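Local coordinates for protein putative metalloprotease II (Bacteroides fragilis, PDB 4ON1) that probably acts as an extracellular zinc-dependent metalloendopeptidase, related to fragilysin and encoded on a pathogenicity island, at residues 306-311 against 374-379; 332-337 against 350-355; 340-345 against 367-372. All coordinates share one frame; numbering follows the deposited sequence.

Interaction 1. Residues 306-311 against 374-379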
# COMPACT_ATOMS: atom_id res chain seq x y z
N VAL A 306 -14.09 5.61 -13.04
CA VAL A 306 -14.38 7.03 -12.95
C VAL A 306 -13.12 7.88 -13.07
O VAL A 306 -13.19 9.12 -13.01
CB VAL A 306 -15.09 7.36 -11.63
CG1 VAL A 306 -16.49 6.76 -11.63
CG2 VAL A 306 -14.29 6.84 -10.47
N ILE A 307 -11.96 7.24 -13.23
CA ILE A 307 -10.71 7.98 -13.43
C ILE A 307 -10.40 8.14 -14.92
O ILE A 307 -10.18 7.15 -15.62
CB ILE A 307 -9.51 7.30 -12.75
CG1 ILE A 307 -9.64 7.39 -11.22
CG2 ILE A 307 -8.20 7.96 -13.19
CD1 ILE A 307 -8.52 6.70 -10.47
N HIS A 308 -10.41 9.37 -15.41
CA HIS A 308 -10.12 9.63 -16.82
C HIS A 308 -8.97 10.64 -16.93
O HIS A 308 -9.04 11.72 -16.36
CB HIS A 308 -11.38 10.14 -17.54
CG HIS A 308 -12.63 9.39 -17.18
ND1 HIS A 308 -12.78 8.03 -17.37
CD2 HIS A 308 -13.79 9.82 -16.63
CE1 HIS A 308 -13.97 7.66 -16.96
NE2 HIS A 308 -14.61 8.72 -16.50
N LEU A 309 -7.92 10.27 -17.67
CA LEU A 309 -6.72 11.09 -17.76
C LEU A 309 -6.91 12.35 -18.60
O LEU A 309 -6.32 13.39 -18.31
CB LEU A 309 -5.56 10.28 -18.35
CG LEU A 309 -5.15 9.00 -17.63
CD1 LEU A 309 -4.01 8.32 -18.37
CD2 LEU A 309 -4.74 9.31 -16.21
N ASN A 310 -7.73 12.26 -19.64
CA ASN A 310 -7.89 13.37 -20.57
C ASN A 310 -9.01 14.32 -20.15
O ASN A 310 -8.88 15.53 -20.29
CB ASN A 310 -8.16 12.85 -21.98
CG ASN A 310 -6.95 12.18 -22.58
OD1 ASN A 310 -5.85 12.72 -22.53
ND2 ASN A 310 -7.15 10.99 -23.15
N ASN A 311 -10.10 13.76 -19.63
CA ASN A 311 -11.17 14.59 -19.10
C ASN A 311 -11.56 14.15 -17.70
O ASN A 311 -12.61 13.53 -17.51
CB ASN A 311 -12.37 14.55 -20.03
CG ASN A 311 -12.03 15.07 -21.42
OD1 ASN A 311 -12.03 16.27 -21.67
ND2 ASN A 311 -11.72 14.15 -22.32
N LEU A 374 -7.83 0.29 -19.50
CA LEU A 374 -7.27 1.04 -20.62
C LEU A 374 -8.31 1.95 -21.27
O LEU A 374 -8.03 3.09 -21.62
CB LEU A 374 -6.68 0.09 -21.66
CG LEU A 374 -5.37 -0.57 -21.22
CD1 LEU A 374 -5.13 -1.86 -21.99
CD2 LEU A 374 -4.21 0.40 -21.43
N GLU A 375 -9.53 1.44 -21.42
CA GLU A 375 -10.58 2.25 -22.03
C GLU A 375 -11.01 3.38 -21.11
O GLU A 375 -11.31 4.49 -21.58
CB GLU A 375 -11.77 1.38 -22.44
CG GLU A 375 -11.49 0.58 -23.70
CD GLU A 375 -12.68 -0.26 -24.14
OE1 GLU A 375 -13.45 -0.70 -23.26
OE2 GLU A 375 -12.84 -0.47 -25.36
N CYS A 376 -11.03 3.12 -19.81
CA CYS A 376 -11.45 4.12 -18.84
C CYS A 376 -10.52 5.33 -18.76
O CYS A 376 -10.98 6.47 -18.76
CB CYS A 376 -11.57 3.49 -17.46
SG CYS A 376 -12.01 4.70 -16.17
N ILE A 377 -9.22 5.09 -18.67
CA ILE A 377 -8.27 6.19 -18.46
C ILE A 377 -8.10 7.08 -19.68
O ILE A 377 -7.70 8.23 -19.55
CB ILE A 377 -6.89 5.66 -18.03
CG1 ILE A 377 -6.27 4.79 -19.12
CG2 ILE A 377 -6.99 4.87 -16.73
CD1 ILE A 377 -4.84 4.38 -18.83
N GLN A 378 -8.40 6.55 -20.87
CA GLN A 378 -8.27 7.31 -22.11
C GLN A 378 -9.34 8.38 -22.27
O GLN A 378 -9.12 9.38 -22.95
CB GLN A 378 -8.31 6.38 -23.32
CG GLN A 378 -7.03 5.59 -23.54
CD GLN A 378 -7.01 4.89 -24.87
OE1 GLN A 378 -6.56 5.45 -25.88
NE2 GLN A 378 -7.53 3.67 -24.90
N LYS A 379 -10.51 8.14 -21.68
CA LYS A 379 -11.62 9.09 -21.75
C LYS A 379 -11.25 10.46 -21.18
O LYS A 379 -10.29 10.60 -20.43
CB LYS A 379 -12.85 8.52 -21.04
CG LYS A 379 -13.41 7.28 -21.72
CD LYS A 379 -14.52 6.63 -20.92
CE LYS A 379 -15.10 5.45 -21.69
NZ LYS A 379 -16.19 4.76 -20.94
OXT LYS A 379 -11.89 11.47 -21.48
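His308 and the last residues of helix 367-378 meet where the chain ends. The imidazole uses its ND1-H. This atom donates to Cys376 O at 2.8 Å in a nearly straight bond, with the oxygen close to the ring plane. The first torsion (chi1 -43°) starts the ring off beside the backbone N, with CG anti to the carbonyl carbon, and from there ND1 meets Cys376 O. Val306 O sits above one ring face, offset toward the rim. The Lys379 side chain runs beside that of His308, pointing the same way, and its CB comes within 3.7 Å of His308 ND1. Cys376 SG lies oblique to the ring, 3.6 Å from His308 ND1.

Two asparagines reach the end of the chain with their amide nitrogens. Asn310 ND2 gives a short bond of 2.6 Å to Gln378 O. Asn311 ND2 lies 2.8 Å from Lys379 OXT, which is in the plane of its amide; the N-H...O angle is 173°. The other carboxylate oxygen, Lys379 O, accepts from two backbone groups, Asn310 N and Asn311 N. Leu309 N binds Ile377 O.

The apolar part is small. Leu309 and Ile377 lie side by side and point the same way, with Leu309 CG 3.8 Å from Ile377 CB. Leu340 of helix 331-340 also touches Ile377.

The chain ends here. Apart from a weak bond from Lys379 N to Cys376 O, the donors to these last carbonyls within the contact come from the 306-311 loop. Both oxygens of the terminal carboxylate are also bonded by loop N-H groups, all of them neutral amides. The contact therefore ties down the chain end by polar bonds, and these bonds probably help to stabilise its negative charge.

Interaction 2. Residues 332-337 against 350-355. With ZN (zinc ion), chain C.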
# COMPACT_ATOMS: atom_id res chain seq x y z
N LEU A 332 -6.09 -0.94 -0.67
CA LEU A 332 -5.96 0.32 -1.39
C LEU A 332 -5.86 0.05 -2.90
O LEU A 332 -6.55 0.68 -3.71
CB LEU A 332 -4.75 1.11 -0.90
CG LEU A 332 -4.54 2.44 -1.62
CD1 LEU A 332 -5.76 3.36 -1.45
CD2 LEU A 332 -3.26 3.15 -1.16
N ALA A 333 -5.02 -0.91 -3.27
CA ALA A 333 -4.85 -1.24 -4.68
C ALA A 333 -6.15 -1.75 -5.29
O ALA A 333 -6.46 -1.46 -6.45
CB ALA A 333 -3.74 -2.28 -4.85
N HIS A 334 -6.90 -2.52 -4.51
CA HIS A 334 -8.19 -3.07 -4.95
C HIS A 334 -9.20 -1.94 -5.22
O HIS A 334 -9.82 -1.89 -6.29
CB HIS A 334 -8.72 -4.05 -3.89
CG HIS A 334 -10.03 -4.68 -4.25
ND1 HIS A 334 -10.13 -5.97 -4.72
CD2 HIS A 334 -11.30 -4.21 -4.18
CE1 HIS A 334 -11.39 -6.27 -4.94
NE2 HIS A 334 -12.13 -5.22 -4.62
N GLU A 335 -9.35 -1.03 -4.27
CA GLU A 335 -10.26 0.10 -4.44
C GLU A 335 -9.86 0.95 -5.65
O GLU A 335 -10.71 1.34 -6.45
CB GLU A 335 -10.29 0.97 -3.18
N ILE A 336 -8.57 1.23 -5.77
CA ILE A 336 -8.10 2.02 -6.90
C ILE A 336 -8.34 1.25 -8.20
O ILE A 336 -8.64 1.84 -9.25
CB ILE A 336 -6.60 2.40 -6.74
CG1 ILE A 336 -6.48 3.58 -5.77
CG2 ILE A 336 -5.95 2.75 -8.07
CD1 ILE A 336 -5.04 3.89 -5.33
N GLY A 337 -8.25 -0.07 -8.13
CA GLY A 337 -8.64 -0.93 -9.24
C GLY A 337 -10.05 -0.62 -9.72
O GLY A 337 -10.28 -0.42 -10.93
N ASP A 350 -6.21 -13.13 -8.31
CA ASP A 350 -6.37 -11.79 -8.83
C ASP A 350 -6.65 -10.78 -7.72
O ASP A 350 -7.40 -11.06 -6.78
CB ASP A 350 -7.49 -11.75 -9.87
CG ASP A 350 -7.44 -10.51 -10.74
OD1 ASP A 350 -7.71 -9.40 -10.21
OD2 ASP A 350 -7.14 -10.64 -11.94
N LEU A 351 -6.03 -9.61 -7.83
CA LEU A 351 -6.29 -8.50 -6.94
C LEU A 351 -7.79 -8.21 -6.80
O LEU A 351 -8.26 -7.83 -5.73
CB LEU A 351 -5.57 -7.25 -7.45
CG LEU A 351 -5.91 -5.98 -6.68
CD1 LEU A 351 -5.50 -6.15 -5.21
CD2 LEU A 351 -5.20 -4.79 -7.30
N MET A 352 -8.52 -8.37 -7.90
CA MET A 352 -9.94 -8.03 -7.94
C MET A 352 -10.84 -9.24 -7.65
O MET A 352 -12.00 -9.26 -8.06
CB MET A 352 -10.29 -7.41 -9.29
CG MET A 352 -9.44 -6.20 -9.67
SD MET A 352 -9.44 -4.96 -8.35
CE MET A 352 -11.15 -4.44 -8.41
N TYR A 353 -10.31 -10.24 -6.97
CA TYR A 353 -11.11 -11.39 -6.55
C TYR A 353 -12.34 -10.95 -5.76
O TYR A 353 -12.26 -10.10 -4.86
CB TYR A 353 -10.28 -12.37 -5.73
CG TYR A 353 -10.95 -13.70 -5.50
CD1 TYR A 353 -10.89 -14.33 -4.27
CD2 TYR A 353 -11.65 -14.33 -6.52
CE1 TYR A 353 -11.50 -15.56 -4.06
CE2 TYR A 353 -12.26 -15.55 -6.33
CZ TYR A 353 -12.19 -16.16 -5.09
OH TYR A 353 -12.80 -17.37 -4.90
N THR A 354 -13.48 -11.53 -6.12
CA THR A 354 -14.79 -11.14 -5.60
C THR A 354 -14.97 -11.40 -4.11
O THR A 354 -15.79 -10.76 -3.45
CB THR A 354 -15.90 -11.90 -6.36
OG1 THR A 354 -15.61 -11.88 -7.77
CG2 THR A 354 -17.26 -11.27 -6.11
N TRP A 355 -14.18 -12.33 -3.58
CA TRP A 355 -14.31 -12.72 -2.18
C TRP A 355 -12.98 -12.53 -1.46
O TRP A 355 -11.92 -12.50 -2.08
CB TRP A 355 -14.77 -14.18 -2.08
CG TRP A 355 -16.13 -14.44 -2.69
CD1 TRP A 355 -17.34 -14.29 -2.09
CD2 TRP A 355 -16.40 -14.91 -4.03
NE1 TRP A 355 -18.35 -14.63 -2.96
CE2 TRP A 355 -17.80 -15.01 -4.16
CE3 TRP A 355 -15.59 -15.25 -5.12
CZ2 TRP A 355 -18.41 -15.44 -5.34
CZ3 TRP A 355 -16.20 -15.68 -6.29
CH2 TRP A 355 -17.60 -15.77 -6.39
ZN ZN C . -14.09 -4.81 -4.83
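His334 ND1 gives its proton to Leu351 O at 2.8 Å. The oxygen is 9° out of the ring plane, so the bond meets the imidazole at its edge. The ring's other nitrogen, His334 NE2, binds the zinc ion at 2.0 Å. CG is anti to the backbone N (chi1 -179°), which carries it out from helix 331-340; the ring then spans from the 350-355 loop to the metal.

Met352 takes one face of this ring. Its side chain bends at chi2 (-52°) and chi3, which carries the methyl back over the imidazole. Met352 CE lies 4.0 Å from the His334 ring centroid, almost on the ring normal, a CH-pi contact. Met352 SD is over the same ring but further from the normal. Gly337 has no side chain, and the thioether fits against this part of the helix; Met352 CE is 4.2 Å from Gly337 C.

Leu351 packs beside the helix. Its CD2 meets Ala333 CB at 3.8 Å, and its CD1 is near His334 CB. The loop has its own brace. Residues 350 to 353 form a type I turn, and Asp350 OD1 accepts from Met352 N at 2.7 Å in an Asx turn. Asp350 OD2 is held in turn by Leu365 N.

A methionine in a tight turn under the ring of a zinc-binding histidine matches the Met-turn of the metzincins, the group to which matrixin-like peptidases belong. Asp176, His338 and His344 complete the metal site. The chemistry is that of a second shell. The Leu351 carbonyl and the zinc together set the rotation of the His334 ring, and the thioether supports it from one face. The bond at ND1 would also be expected to push electron density toward NE2, and so to strengthen its hold on the metal.

Interaction 3. Residues 340-345 against 367-372. With ZN (zinc ion), chain C.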
# COMPACT_ATOMS: atom_id res chain seq x y z
N LEU A 340 -10.36 2.75 -11.46
CA LEU A 340 -9.80 2.72 -12.81
C LEU A 340 -10.64 1.88 -13.78
O LEU A 340 -10.37 1.87 -14.99
CB LEU A 340 -8.37 2.17 -12.78
CG LEU A 340 -7.31 3.11 -12.21
CD1 LEU A 340 -6.06 2.32 -11.85
CD2 LEU A 340 -6.98 4.20 -13.21
N GLY A 341 -11.64 1.18 -13.26
CA GLY A 341 -12.53 0.41 -14.12
C GLY A 341 -12.56 -1.10 -13.92
O GLY A 341 -13.39 -1.78 -14.52
N ALA A 342 -11.68 -1.62 -13.08
CA ALA A 342 -11.63 -3.06 -12.86
C ALA A 342 -12.87 -3.55 -12.10
O ALA A 342 -13.36 -2.89 -11.18
CB ALA A 342 -10.36 -3.45 -12.10
N GLU A 343 -13.33 -4.74 -12.46
CA GLU A 343 -14.48 -5.35 -11.80
C GLU A 343 -14.05 -6.61 -11.06
O GLU A 343 -12.93 -7.09 -11.25
CB GLU A 343 -15.56 -5.68 -12.84
CG GLU A 343 -16.61 -4.60 -12.95
CD GLU A 343 -17.20 -4.50 -14.33
OE1 GLU A 343 -17.02 -5.44 -15.13
OE2 GLU A 343 -17.84 -3.46 -14.62
N HIS A 344 -14.92 -7.12 -10.19
CA HIS A 344 -14.61 -8.35 -9.47
C HIS A 344 -14.48 -9.52 -10.45
O HIS A 344 -15.18 -9.56 -11.46
CB HIS A 344 -15.68 -8.65 -8.42
CG HIS A 344 -15.60 -7.75 -7.22
ND1 HIS A 344 -16.70 -7.45 -6.44
CD2 HIS A 344 -14.57 -7.05 -6.70
CE1 HIS A 344 -16.34 -6.63 -5.47
NE2 HIS A 344 -15.05 -6.37 -5.61
N VAL A 345 -13.59 -10.47 -10.15
CA VAL A 345 -13.41 -11.65 -10.99
C VAL A 345 -13.36 -12.92 -10.13
O VAL A 345 -13.25 -12.83 -8.91
CB VAL A 345 -12.12 -11.55 -11.83
CG1 VAL A 345 -12.17 -10.36 -12.76
CG2 VAL A 345 -10.90 -11.46 -10.91
N ALA A 367 -7.51 -10.16 -18.28
CA ALA A 367 -7.36 -9.40 -19.52
C ALA A 367 -8.53 -8.42 -19.70
O ALA A 367 -8.34 -7.29 -20.16
CB ALA A 367 -7.28 -10.33 -20.72
N ASP A 368 -9.72 -8.85 -19.30
CA ASP A 368 -10.89 -7.99 -19.40
C ASP A 368 -10.81 -6.77 -18.50
O ASP A 368 -11.27 -5.70 -18.89
CB ASP A 368 -12.16 -8.78 -19.06
CG ASP A 368 -13.14 -8.79 -20.21
OD1 ASP A 368 -13.91 -7.81 -20.34
OD2 ASP A 368 -13.11 -9.77 -21.00
N ASN A 369 -10.24 -6.92 -17.31
CA ASN A 369 -10.03 -5.77 -16.45
C ASN A 369 -8.99 -4.81 -17.06
O ASN A 369 -9.13 -3.60 -16.96
CB ASN A 369 -9.61 -6.20 -15.05
CG ASN A 369 -10.81 -6.51 -14.16
OD1 ASN A 369 -11.94 -6.12 -14.44
ND2 ASN A 369 -10.55 -7.23 -13.06
N TRP A 370 -7.96 -5.36 -17.70
CA TRP A 370 -7.00 -4.52 -18.43
C TRP A 370 -7.71 -3.70 -19.50
O TRP A 370 -7.47 -2.50 -19.64
CB TRP A 370 -5.92 -5.36 -19.11
CG TRP A 370 -4.83 -5.85 -18.23
CD1 TRP A 370 -4.94 -6.31 -16.95
CD2 TRP A 370 -3.45 -5.95 -18.58
NE1 TRP A 370 -3.71 -6.70 -16.48
CE2 TRP A 370 -2.78 -6.48 -17.46
CE3 TRP A 370 -2.72 -5.64 -19.73
CZ2 TRP A 370 -1.40 -6.71 -17.46
CZ3 TRP A 370 -1.35 -5.87 -19.73
CH2 TRP A 370 -0.71 -6.40 -18.60
N VAL A 371 -8.57 -4.36 -20.27
CA VAL A 371 -9.33 -3.67 -21.30
C VAL A 371 -10.15 -2.56 -20.66
O VAL A 371 -10.09 -1.40 -21.10
CB VAL A 371 -10.25 -4.63 -22.07
CG1 VAL A 371 -11.27 -3.86 -22.91
CG2 VAL A 371 -9.44 -5.59 -22.92
N ARG A 372 -10.89 -2.90 -19.61
CA ARG A 372 -11.73 -1.93 -18.90
C ARG A 372 -10.93 -0.74 -18.41
O ARG A 372 -11.38 0.40 -18.50
CB ARG A 372 -12.46 -2.59 -17.73
CG ARG A 372 -13.56 -3.55 -18.17
CD ARG A 372 -14.11 -4.39 -17.02
NE ARG A 372 -15.07 -5.38 -17.50
CZ ARG A 372 -15.04 -6.68 -17.20
NH1 ARG A 372 -14.12 -7.14 -16.36
NH2 ARG A 372 -15.95 -7.50 -17.70
ZN ZN C . -14.09 -4.81 -4.83
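Glu343 and Arg372 cross at about a right angle. Glu343 OE1 stands 3.0 Å above the guanidinium plane of Arg372, over its centre. The carboxylate plane is turned 47° from that of the guanidinium. No N-H points at the oxygen, so this salt bridge works by charge alone, with Glu343 OE1 3.1 Å from Arg372 NE. Asp368 OD1 lies over the opposite face, nearer the rim. The cation is thus held between two acids. The Arg372 chain is extended from CG to NE (chi2 169°, chi3 -174°), and its CB rests 3.4 Å from Gly341 O.

Asn369 faces the loop with its amide and binds both backbone polar atoms of Glu343. Asn369 OD1 accepts from Glu343 N at 2.8 Å, in a bond that is nearly straight at the hydrogen. Asn369 ND2 donates to Glu343 O at 3.0 Å. Asn369 OD1 has a second donor, Arg372 NH1, and lies in the guanidinium plane. The two donors reach the oxygen from opposite faces of the amide plane. Ala342 CB touches Asn369 CG at 3.7 Å, and Val345 CG1 packs against the amide nitrogen.

The side chain of His344 starts away from helix 367-378. Its NE2 binds the zinc ion at 2.0 Å. The helix bonds Glu343 just before His344 and packs against Val345 just after it, while the imidazole turns to the metal. Gly341 has positive phi and ends helix 331-340 in a Schellman motif, which turns the chain toward His344. A zinc-binding helix ended by glycine, then a third histidine three residues on, fits the HExxHxxGxxH zinc-binding motif of the metzincins.

In the fold
Interactions 2 and 3 both reach the zinc ion, through His334 and His344, and their centres are 10 Å apart. Their segments alternate along the chain. Gly337 O and Ala342 N, 2.8 Å apart, probably bond across the helix end, and Thr354 OG1 probably bonds Val345 O at the same distance. Interaction 1 encloses both in sequence and lies further out. Its centre is 13 Å from that of interaction 3 and 19 Å from that of interaction 2. The side chain of Val306 is about 13 Å from the zinc. Interactions 1 and 3 share helix 367-378 and meet at Leu340, whose O is 3.2 Å from Cys376 CB.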